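Local coordinates for protein epoxide hydrolase (Aspergillus niger, PDB 3G02) that probably catalyses the hydrolysis of epoxides to diols, here in an enantioselective variant, obtained by directed evolution, of an alpha/beta hydrolase, at residues 116-121 / 310-315; 148-153 / 168-173; 67-72 / 270-275; 276-281 / 297-302. The protein carries 9 engineered substitutions. All coordinates share one frame; numbering follows the deposited sequence. Where two conformers were deposited one is given.

Contact 1 (116-121 / 310-315). With FMT (formic acid), chain C.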
# COMPACT_ATOMS: atom_id res chain seq x y z
N HIS A 116 21.62 -2.13 8.43
CA HIS A 116 20.42 -1.31 8.31
C HIS A 116 19.21 -2.14 7.85
O HIS A 116 19.32 -3.33 7.57
CB HIS A 116 20.70 -0.15 7.33
CG HIS A 116 20.66 -0.54 5.89
ND1 HIS A 116 21.80 -0.76 5.13
CD2 HIS A 116 19.62 -0.75 5.06
CE1 HIS A 116 21.45 -1.09 3.90
NE2 HIS A 116 20.13 -1.09 3.83
N GLY A 117 18.06 -1.48 7.77
CA GLY A 117 16.86 -2.07 7.20
C GLY A 117 16.17 -1.08 6.28
O GLY A 117 16.83 -0.23 5.65
N TRP A 118 14.85 -1.18 6.20
CA TRP A 118 14.05 -0.32 5.33
C TRP A 118 13.22 0.61 6.21
O TRP A 118 12.63 0.15 7.19
CB TRP A 118 13.12 -1.18 4.46
CG TRP A 118 12.36 -0.37 3.44
CD1 TRP A 118 12.68 -0.22 2.12
CD2 TRP A 118 11.17 0.41 3.66
NE1 TRP A 118 11.77 0.62 1.51
CE2 TRP A 118 10.83 1.01 2.43
CE3 TRP A 118 10.36 0.66 4.78
CZ2 TRP A 118 9.73 1.86 2.29
CZ3 TRP A 118 9.26 1.49 4.64
CH2 TRP A 118 8.95 2.08 3.41
N PRO A 119 13.10 1.91 5.85
CA PRO A 119 13.62 2.61 4.68
C PRO A 119 14.96 3.28 4.96
O PRO A 119 15.20 4.41 4.52
CB PRO A 119 12.55 3.68 4.44
CG PRO A 119 12.12 4.06 5.84
CD PRO A 119 12.28 2.81 6.69
N GLY A 120 15.82 2.58 5.68
CA GLY A 120 17.14 3.09 6.01
C GLY A 120 18.22 2.76 5.00
O GLY A 120 17.95 2.39 3.85
N SER A 121 19.46 2.92 5.44
CA SER A 121 20.63 2.71 4.59
C SER A 121 21.88 2.82 5.44
O SER A 121 21.82 3.10 6.64
CB SER A 121 20.68 3.76 3.49
OG SER A 121 21.00 5.03 4.04
N ARG A 310 13.93 -2.18 -5.58
CA ARG A 310 14.92 -3.24 -5.44
C ARG A 310 15.06 -3.74 -4.00
O ARG A 310 15.36 -4.92 -3.77
CB ARG A 310 16.29 -2.75 -5.93
CG ARG A 310 16.28 -2.17 -7.34
CD ARG A 310 17.68 -1.81 -7.82
NE ARG A 310 18.27 -0.69 -7.09
CZ ARG A 310 19.39 -0.75 -6.36
NH1 ARG A 310 20.05 -1.90 -6.22
NH2 ARG A 310 19.84 0.34 -5.76
N ALA A 311 14.84 -2.85 -3.05
CA ALA A 311 15.11 -3.14 -1.64
C ALA A 311 14.04 -3.99 -0.98
O ALA A 311 14.29 -4.66 0.02
CB ALA A 311 15.27 -1.83 -0.88
N ILE A 312 12.83 -3.95 -1.54
CA ILE A 312 11.69 -4.56 -0.85
C ILE A 312 11.55 -6.07 -1.07
O ILE A 312 10.62 -6.69 -0.55
CB ILE A 312 10.37 -3.81 -1.15
CG1 ILE A 312 10.06 -3.81 -2.66
CG2 ILE A 312 10.44 -2.38 -0.58
CD1 ILE A 312 8.67 -3.30 -2.99
N HIS A 313 12.51 -6.67 -1.78
CA HIS A 313 12.46 -8.11 -2.08
C HIS A 313 12.31 -8.99 -0.84
O HIS A 313 11.68 -10.04 -0.89
CB HIS A 313 13.67 -8.56 -2.93
CG HIS A 313 14.99 -8.45 -2.23
ND1 HIS A 313 15.72 -7.28 -2.20
CD2 HIS A 313 15.73 -9.37 -1.56
CE1 HIS A 313 16.84 -7.48 -1.53
NE2 HIS A 313 16.87 -8.74 -1.13
N THR A 314 12.89 -8.54 0.27
CA THR A 314 12.89 -9.34 1.49
C THR A 314 11.53 -9.42 2.17
O THR A 314 11.29 -10.33 2.95
CB THR A 314 13.88 -8.78 2.52
OG1 THR A 314 13.63 -7.38 2.69
CG2 THR A 314 15.32 -8.99 2.05
N TYR A 315 10.64 -8.47 1.88
CA TYR A 315 9.37 -8.42 2.59
C TYR A 315 8.51 -9.67 2.46
O TYR A 315 7.86 -10.07 3.41
CB TYR A 315 8.57 -7.17 2.21
CG TYR A 315 9.02 -5.95 2.95
CD1 TYR A 315 10.15 -5.24 2.55
CD2 TYR A 315 8.32 -5.49 4.07
CE1 TYR A 315 10.57 -4.11 3.24
CE2 TYR A 315 8.73 -4.37 4.77
CZ TYR A 315 9.85 -3.68 4.35
OH TYR A 315 10.27 -2.56 5.03
C FMT C . 10.44 -2.14 8.10
O1 FMT C . 10.41 -1.94 9.31
O2 FMT C . 9.41 -2.19 7.42
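Y315 points the edge of its ring at the face of the W118 indole. This is a T-shaped (edge-to-face) pair: the planes stand at 90°, and the Y315 ring centre lies 5.7 Å from the centre of the five-membered ring. The phenol end of Y315 presses in closely. Its OH is 3.2 Å from W118 CB and equally near W118 CE3, so the hydroxyl comes in obliquely over the CB-CG-CD2-CE3 stretch of W118. The two side chains cross at about a right angle. P119 CB lies over a face of the indole, 3.5 Å above the plane, so W118 is held between Y315 and its own neighbour. A cis peptide bond joins W118 to P119. With chi1 at -174°, W118 CG stands opposite the backbone N. The indole is thereby carried across to segment 310-315, while the W118 N-H is hydrogen-bonded to OD2 of D193. The methyl I312 CG2 is 3.9 Å from W118 NE1 and runs alongside the indole. A311 CB meets the ring edge at CD1, 4.3 Å away.

Y315 OH gives a 2.6 Å hydrogen bond to O2 of a formic acid, probably from the crystallisation liquor. Y252 OH binds the same molecule. Y315 is the predicted proton donor, and D193 the predicted nucleophile. Residues 116-119 read His-Gly-Trp-Pro, which fits the HGXP motif of epoxide hydrolases. In that family the N-H of the X residue, here W118, probably contributes to the oxyanion hole, consistent with its bond to D193.

Contact 2 (148-153 / 168-173)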
# COMPACT_ATOMS: atom_id res chain seq x y z
N PRO A 148 27.63 -2.16 5.58
CA PRO A 148 27.29 -2.49 4.21
C PRO A 148 25.95 -1.94 3.77
O PRO A 148 25.03 -1.76 4.59
CB PRO A 148 27.24 -4.02 4.22
CG PRO A 148 26.87 -4.38 5.59
CD PRO A 148 27.41 -3.30 6.49
N SER A 149 25.83 -1.67 2.48
CA SER A 149 24.53 -1.47 1.87
C SER A 149 24.04 -2.84 1.47
O SER A 149 24.67 -3.54 0.67
CB SER A 149 24.64 -0.56 0.65
OG SER A 149 24.93 0.77 1.04
N LEU A 150 22.92 -3.26 2.05
CA LEU A 150 22.36 -4.56 1.74
C LEU A 150 21.98 -4.61 0.27
O LEU A 150 21.69 -3.58 -0.34
CB LEU A 150 21.14 -4.86 2.63
CG LEU A 150 21.37 -5.05 4.13
CD1 LEU A 150 20.05 -5.22 4.85
CD2 LEU A 150 22.28 -6.25 4.42
N PRO A 151 22.01 -5.82 -0.33
CA PRO A 151 21.54 -5.97 -1.71
C PRO A 151 20.23 -5.22 -1.95
O PRO A 151 19.29 -5.32 -1.15
CB PRO A 151 21.33 -7.48 -1.82
CG PRO A 151 22.42 -8.05 -0.95
CD PRO A 151 22.51 -7.09 0.22
N GLY A 152 20.20 -4.44 -3.03
CA GLY A 152 19.01 -3.68 -3.41
C GLY A 152 18.91 -2.27 -2.85
O GLY A 152 17.98 -1.55 -3.20
N TYR A 153 19.84 -1.88 -1.98
CA TYR A 153 19.80 -0.54 -1.38
C TYR A 153 20.93 0.37 -1.85
O TYR A 153 22.09 -0.04 -1.89
CB TYR A 153 19.91 -0.61 0.13
CG TYR A 153 18.78 -1.24 0.90
CD1 TYR A 153 18.71 -2.63 1.07
CD2 TYR A 153 17.80 -0.45 1.51
CE1 TYR A 153 17.70 -3.22 1.83
CE2 TYR A 153 16.78 -1.03 2.26
CZ TYR A 153 16.73 -2.41 2.42
OH TYR A 153 15.73 -2.99 3.17
N MET A 168 18.14 -15.27 3.66
CA MET A 168 19.34 -16.11 3.75
C MET A 168 20.41 -15.67 2.74
O MET A 168 21.60 -15.69 3.04
CB MET A 168 19.00 -17.59 3.55
CG MET A 168 20.17 -18.54 3.83
SD MET A 168 20.77 -18.44 5.53
CE MET A 168 19.39 -19.13 6.43
N ASP A 169 19.96 -15.29 1.55
CA ASP A 169 20.86 -14.77 0.51
C ASP A 169 21.55 -13.49 0.97
O ASP A 169 22.75 -13.31 0.74
CB ASP A 169 20.09 -14.51 -0.78
CG ASP A 169 19.55 -15.78 -1.41
OD1 ASP A 169 20.33 -16.74 -1.61
OD2 ASP A 169 18.35 -15.82 -1.73
N ASN A 170 20.79 -12.61 1.62
CA ASN A 170 21.35 -11.40 2.21
C ASN A 170 22.42 -11.72 3.26
O ASN A 170 23.49 -11.11 3.26
CB ASN A 170 20.25 -10.54 2.83
CG ASN A 170 19.60 -9.61 1.82
OD1 ASN A 170 19.94 -8.43 1.76
ND2 ASN A 170 18.67 -10.12 1.03
N ALA A 171 22.11 -12.69 4.13
CA ALA A 171 23.04 -13.14 5.16
C ALA A 171 24.33 -13.68 4.55
O ALA A 171 25.43 -13.33 4.98
CB ALA A 171 22.38 -14.17 6.06
N ARG A 172 24.18 -14.52 3.52
CA ARG A 172 25.34 -15.09 2.84
C ARG A 172 26.25 -14.00 2.24
O ARG A 172 27.47 -14.09 2.31
CB ARG A 172 24.90 -16.09 1.77
CG ARG A 172 26.04 -16.91 1.16
CD ARG A 172 25.54 -17.85 0.08
NE ARG A 172 24.90 -17.13 -1.02
CZ ARG A 172 23.59 -17.08 -1.23
NH1 ARG A 172 22.75 -17.74 -0.44
NH2 ARG A 172 23.11 -16.37 -2.25
N VAL A 173 25.64 -12.96 1.68
CA VAL A 173 26.39 -11.82 1.14
C VAL A 173 27.16 -11.06 2.23
O VAL A 173 28.33 -10.72 2.04
CB VAL A 173 25.46 -10.84 0.35
CG1 VAL A 173 26.19 -9.54 0.02
CG2 VAL A 173 24.96 -11.52 -0.93
O HOH W 1 18.19 -6.42 1.25
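P151 and N170 form the tight part of the contact. The amide oxygen N170 OD1 lies 3.3 Å from P151 CD, and the two side chains slide past each other in opposite directions. L150 joins from across, with its CB 3.9 Å from N170 OD1. Beyond this the fit is looser. P151 CG and V173 CG1 reach toward each other but stay 4.2 Å apart.

The polar side holds a water, roughly at right angles to the P151 CD contact at N170 OD1. It donates to N170 OD1 at 2.7 Å and to P151 O at 2.9 Å, so both its hydrogens are used. P151 sits in the type II turn from L150 to Y153, with G152 at the third position (phi 90°). Farther out on the helix, R172 meets OD1 of D169 end-on with NH1 and NH2, and its NE also pairs with E93.

No direct hydrogen bond crosses between the segments. The polar link is the water, which joins the turn after strand 143-148 to helix 167-180 in the alpha/beta hydrolase core. N170 ND2 is bonded to G166 O and to NE2 of H313. H313 ND1 donates to a backbone oxygen, so its NE2 probably acts as acceptor and the ring is probably neutral. The amide of N170 is therefore fixed in its flip from both ends.

Contact 3 (67-72 / 270-275)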
# COMPACT_ATOMS: atom_id res chain seq x y z
N GLU A 67 7.75 22.20 -1.35
CA GLU A 67 8.33 23.54 -1.51
C GLU A 67 9.77 23.60 -1.03
O GLU A 67 10.63 24.17 -1.71
CB GLU A 67 7.48 24.59 -0.79
CG GLU A 67 6.72 25.50 -1.74
CD GLU A 67 7.65 26.25 -2.69
OE1 GLU A 67 7.59 25.97 -3.91
OE2 GLU A 67 8.45 27.09 -2.23
N LYS A 68 10.04 23.00 0.13
CA LYS A 68 11.40 22.90 0.67
C LYS A 68 12.33 22.15 -0.28
O LYS A 68 13.46 22.58 -0.52
CB LYS A 68 11.38 22.22 2.04
CG LYS A 68 10.90 23.11 3.18
CD LYS A 68 10.97 22.40 4.52
CE LYS A 68 10.58 23.33 5.66
NZ LYS A 68 10.53 22.61 6.97
N TRP A 69 11.84 21.05 -0.84
CA TRP A 69 12.62 20.24 -1.77
C TRP A 69 13.01 21.04 -3.02
O TRP A 69 14.10 20.87 -3.56
CB TRP A 69 11.81 19.01 -2.18
CG TRP A 69 12.62 17.78 -2.43
CD1 TRP A 69 13.98 17.68 -2.51
CD2 TRP A 69 12.10 16.47 -2.66
NE1 TRP A 69 14.34 16.37 -2.77
CE2 TRP A 69 13.20 15.61 -2.86
CE3 TRP A 69 10.81 15.93 -2.71
CZ2 TRP A 69 13.05 14.24 -3.11
CZ3 TRP A 69 10.66 14.58 -2.95
CH2 TRP A 69 11.77 13.75 -3.15
N LEU A 70 12.10 21.90 -3.46
CA LEU A 70 12.33 22.72 -4.65
C LEU A 70 13.23 23.94 -4.42
O LEU A 70 14.12 24.22 -5.22
CB LEU A 70 10.99 23.20 -5.23
CG LEU A 70 10.16 22.22 -6.05
CD1 LEU A 70 8.77 22.78 -6.27
CD2 LEU A 70 10.84 21.90 -7.39
N SER A 71 12.99 24.64 -3.31
CA SER A 71 13.56 25.97 -3.08
C SER A 71 14.68 26.05 -2.02
O SER A 71 15.41 27.04 -1.97
CB SER A 71 12.45 26.96 -2.71
OG SER A 71 11.46 27.02 -3.73
N GLU A 72 14.79 25.02 -1.19
CA GLU A 72 15.80 25.00 -0.12
C GLU A 72 16.83 23.87 -0.23
O GLU A 72 18.01 24.07 0.07
CB GLU A 72 15.12 24.98 1.25
CG GLU A 72 14.34 26.26 1.58
CD GLU A 72 13.52 26.17 2.87
OE1 GLU A 72 12.61 27.00 3.04
OE2 GLU A 72 13.79 25.28 3.71
N SER A 270 7.14 9.02 -9.32
CA SER A 270 7.24 10.41 -8.89
C SER A 270 7.98 10.49 -7.56
O SER A 270 7.74 9.68 -6.66
CB SER A 270 5.85 11.03 -8.72
OG SER A 270 5.90 12.22 -7.95
N PRO A 271 8.89 11.48 -7.43
CA PRO A 271 9.60 11.64 -6.16
C PRO A 271 8.68 12.02 -5.00
O PRO A 271 8.99 11.75 -3.85
CB PRO A 271 10.61 12.76 -6.46
CG PRO A 271 10.00 13.51 -7.61
CD PRO A 271 9.31 12.47 -8.43
N ILE A 272 7.54 12.64 -5.32
CA ILE A 272 6.55 12.99 -4.31
C ILE A 272 5.80 11.75 -3.79
O ILE A 272 5.49 11.67 -2.60
CB ILE A 272 5.60 14.11 -4.82
CG1 ILE A 272 6.35 15.46 -4.83
CG2 ILE A 272 4.30 14.19 -4.00
CD1 ILE A 272 6.79 15.99 -3.48
N ALA A 273 5.55 10.79 -4.68
CA ALA A 273 5.01 9.49 -4.25
C ALA A 273 5.96 8.84 -3.25
O ALA A 273 5.54 8.39 -2.19
CB ALA A 273 4.77 8.57 -5.45
N LEU A 274 7.24 8.80 -3.60
CA LEU A 274 8.23 8.21 -2.72
C LEU A 274 8.30 8.95 -1.38
O LEU A 274 8.35 8.33 -0.31
CB LEU A 274 9.60 8.19 -3.41
CG LEU A 274 10.71 7.44 -2.68
CD1 LEU A 274 10.48 5.94 -2.70
CD2 LEU A 274 12.04 7.79 -3.31
N LEU A 275 8.29 10.28 -1.43
CA LEU A 275 8.36 11.10 -0.22
C LEU A 275 7.17 10.84 0.71
O LEU A 275 7.34 10.75 1.93
CB LEU A 275 8.44 12.59 -0.56
CG LEU A 275 8.39 13.61 0.58
CD1 LEU A 275 9.59 13.49 1.51
CD2 LEU A 275 8.32 15.03 0.02
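P271 O is met from two directions. The backbone N of L275 donates to it at 2.9 Å, a normal helix bond. The rim of the W69 indole also faces it: W69 CZ3 lies 3.4 Å from P271 O, which sits in the ring plane at the edge. W69 CH2 is almost as near the oxygen and lies 3.6 Å from P271 CB.

The indole is the whole bridge. The axes of the helix segments 67-71 and 271-275 are 12.6 Å apart, at 131°, and W69 spans the gap. L275 CD2 approaches the ring obliquely, 3.8 Å from W69 CE3. I272 CD1 lies near the ring plane, 4.1 Å from W69 CE3. Both side chains run past W69 in the opposite direction.

At the start of helix 271-284, S270 is the N-cap residue; its OG accepts from I272 N at 3.1 Å and is also bonded to S39 OG. S269 of the second subunit packs on S270 and I272.

No hydrogen bond joins the two segments. The indole N-H is used elsewhere, on S300 OG of helix 292-304. Across this contact the six-membered ring meets apolar groups and one carbonyl, while the polar corner of the indole ties into a third helix.

Contact 4 (276-281 / 297-302)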
# COMPACT_ATOMS: atom_id res chain seq x y z
N ALA A 276 5.97 10.72 0.14
CA ALA A 276 4.78 10.47 0.95
C ALA A 276 4.85 9.11 1.65
O ALA A 276 4.61 9.01 2.86
CB ALA A 276 3.52 10.58 0.11
N TRP A 277 5.19 8.08 0.89
CA TRP A 277 5.21 6.71 1.41
C TRP A 277 6.30 6.52 2.47
O TRP A 277 6.04 5.95 3.54
CB TRP A 277 5.44 5.75 0.25
CG TRP A 277 5.32 4.28 0.55
CD1 TRP A 277 6.32 3.42 0.92
CD2 TRP A 277 4.13 3.48 0.45
NE1 TRP A 277 5.84 2.14 1.06
CE2 TRP A 277 4.49 2.15 0.77
CE3 TRP A 277 2.80 3.75 0.12
CZ2 TRP A 277 3.57 1.10 0.77
CZ3 TRP A 277 1.88 2.71 0.12
CH2 TRP A 277 2.27 1.40 0.45
N ILE A 278 7.51 6.98 2.16
CA ILE A 278 8.64 6.82 3.07
C ILE A 278 8.61 7.88 4.18
O ILE A 278 8.89 7.57 5.35
CB ILE A 278 9.98 6.82 2.30
CG1 ILE A 278 10.07 5.54 1.46
CG2 ILE A 278 11.17 6.94 3.26
CD1 ILE A 278 11.36 5.37 0.69
N GLY A 279 8.28 9.11 3.81
CA GLY A 279 8.20 10.20 4.78
C GLY A 279 7.24 9.91 5.91
O GLY A 279 7.50 10.27 7.06
N GLU A 280 6.12 9.24 5.60
CA GLU A 280 5.18 8.86 6.65
C GLU A 280 5.89 8.10 7.77
O GLU A 280 5.62 8.32 8.95
CB GLU A 280 4.04 8.00 6.11
CG GLU A 280 2.95 7.74 7.14
CD GLU A 280 2.13 6.52 6.81
OE1 GLU A 280 1.45 6.54 5.77
OE2 GLU A 280 2.16 5.55 7.60
N LYS A 281 6.80 7.22 7.38
CA LYS A 281 7.51 6.39 8.35
C LYS A 281 8.57 7.16 9.12
O LYS A 281 8.73 6.97 10.32
CB LYS A 281 8.07 5.13 7.68
CG LYS A 281 7.03 4.30 6.90
CD LYS A 281 5.69 4.16 7.64
CE LYS A 281 4.75 3.21 6.91
NZ LYS A 281 3.40 3.13 7.56
N GLU A 297 16.98 14.30 2.55
CA GLU A 297 18.23 13.61 2.24
C GLU A 297 18.00 12.12 2.00
O GLU A 297 18.46 11.56 1.00
CB GLU A 297 19.26 13.79 3.36
CG GLU A 297 19.87 15.18 3.43
CD GLU A 297 20.71 15.41 4.68
OE1 GLU A 297 20.73 14.55 5.59
OE2 GLU A 297 21.37 16.47 4.76
N MET A 298 17.30 11.47 2.93
CA MET A 298 17.08 10.02 2.85
C MET A 298 16.23 9.63 1.65
O MET A 298 16.51 8.65 0.96
CB MET A 298 16.46 9.48 4.14
CG MET A 298 17.31 9.68 5.39
SD MET A 298 19.04 9.19 5.22
CE MET A 298 19.50 9.02 6.96
N VAL A 299 15.17 10.40 1.42
CA VAL A 299 14.28 10.15 0.29
C VAL A 299 14.99 10.41 -1.04
O VAL A 299 14.87 9.62 -1.98
CB VAL A 299 12.95 10.95 0.41
CG1 VAL A 299 12.12 10.83 -0.85
CG2 VAL A 299 12.14 10.45 1.61
N SER A 300 15.75 11.51 -1.12
CA SER A 300 16.53 11.81 -2.33
C SER A 300 17.54 10.72 -2.62
O SER A 300 17.71 10.32 -3.76
CB SER A 300 17.23 13.16 -2.21
OG SER A 300 16.28 14.21 -2.08
N LEU A 301 18.20 10.22 -1.57
CA LEU A 301 19.15 9.12 -1.70
C LEU A 301 18.48 7.88 -2.30
O LEU A 301 19.01 7.28 -3.23
CB LEU A 301 19.77 8.80 -0.33
CG LEU A 301 20.69 7.58 -0.22
CD1 LEU A 301 21.93 7.70 -1.11
CD2 LEU A 301 21.08 7.37 1.24
N TYR A 302 17.32 7.52 -1.76
CA TYR A 302 16.54 6.41 -2.32
C TYR A 302 16.14 6.66 -3.78
O TYR A 302 16.24 5.77 -4.62
CB TYR A 302 15.29 6.15 -1.48
CG TYR A 302 15.44 5.06 -0.46
CD1 TYR A 302 16.51 5.05 0.44
CD2 TYR A 302 14.49 4.04 -0.36
CE1 TYR A 302 16.64 4.04 1.39
CE2 TYR A 302 14.61 3.03 0.59
CZ TYR A 302 15.68 3.04 1.46
OH TYR A 302 15.79 2.04 2.40
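The Y302 ring receives the tip of I278 obliquely. I278 CD1 lies 3.6 Å from Y302 CD2 and 4.0 Å from Y302 CE2, so the touch falls on the CD2-CE2 bond. The side chains cross at about a right angle. Y153 also touches Y302, and the phenol OH is hydrogen-bonded to G120 O, which fixes the far end of the ring.

The second touch is between methyls. I278 CG2 meets V299 CG2 at 4.0 Å, and these two side chains slide past each other in opposite directions. I278 uses both branches: CG2 goes to V299, while the extended arm (chi2 -177°) carries CD1 to the tyrosine. No hydrogen bond crosses the contact.

On the helix 271-284 side, K281 NZ forms a 2.7 Å salt bridge with E280 OE2, coming from above the carboxylate plane. R259 of the second subunit pairs with the same carboxylate oxygen.

The contact joins helices 271-284 and 292-304, two neighbours in the helical region inserted between strands 209-214 and 340-345. L274 and L275 of the first helix also pack on V299. W75 of helix 75-82 touches S300 and L301. The G120 bond ties the pair to the loop after strand 110-115.

Contact 2 lies beside the central sheet. Contact 1 joins the loop after strand 110-115 to the end of the inserted helical region. Contacts 3 and 4 share helix 271-284, which contact 3 joins to the N-terminal helix 59-71. Centres are 10 Å apart between contacts 1 and 2 and between contacts 3 and 4, but 29 Å between contacts 2 and 3. Along the chain, contacts 2 and 4 are both nested in the loop closed by contact 1, whereas contacts 1 and 3 cross. Contact 4 touches contact 1 at the loop 116-121, and contact 3 also reaches contact 4. The helices are thus joined stepwise to the predicted catalytic centre, and contacts 3 and 4 also meet the second subunit.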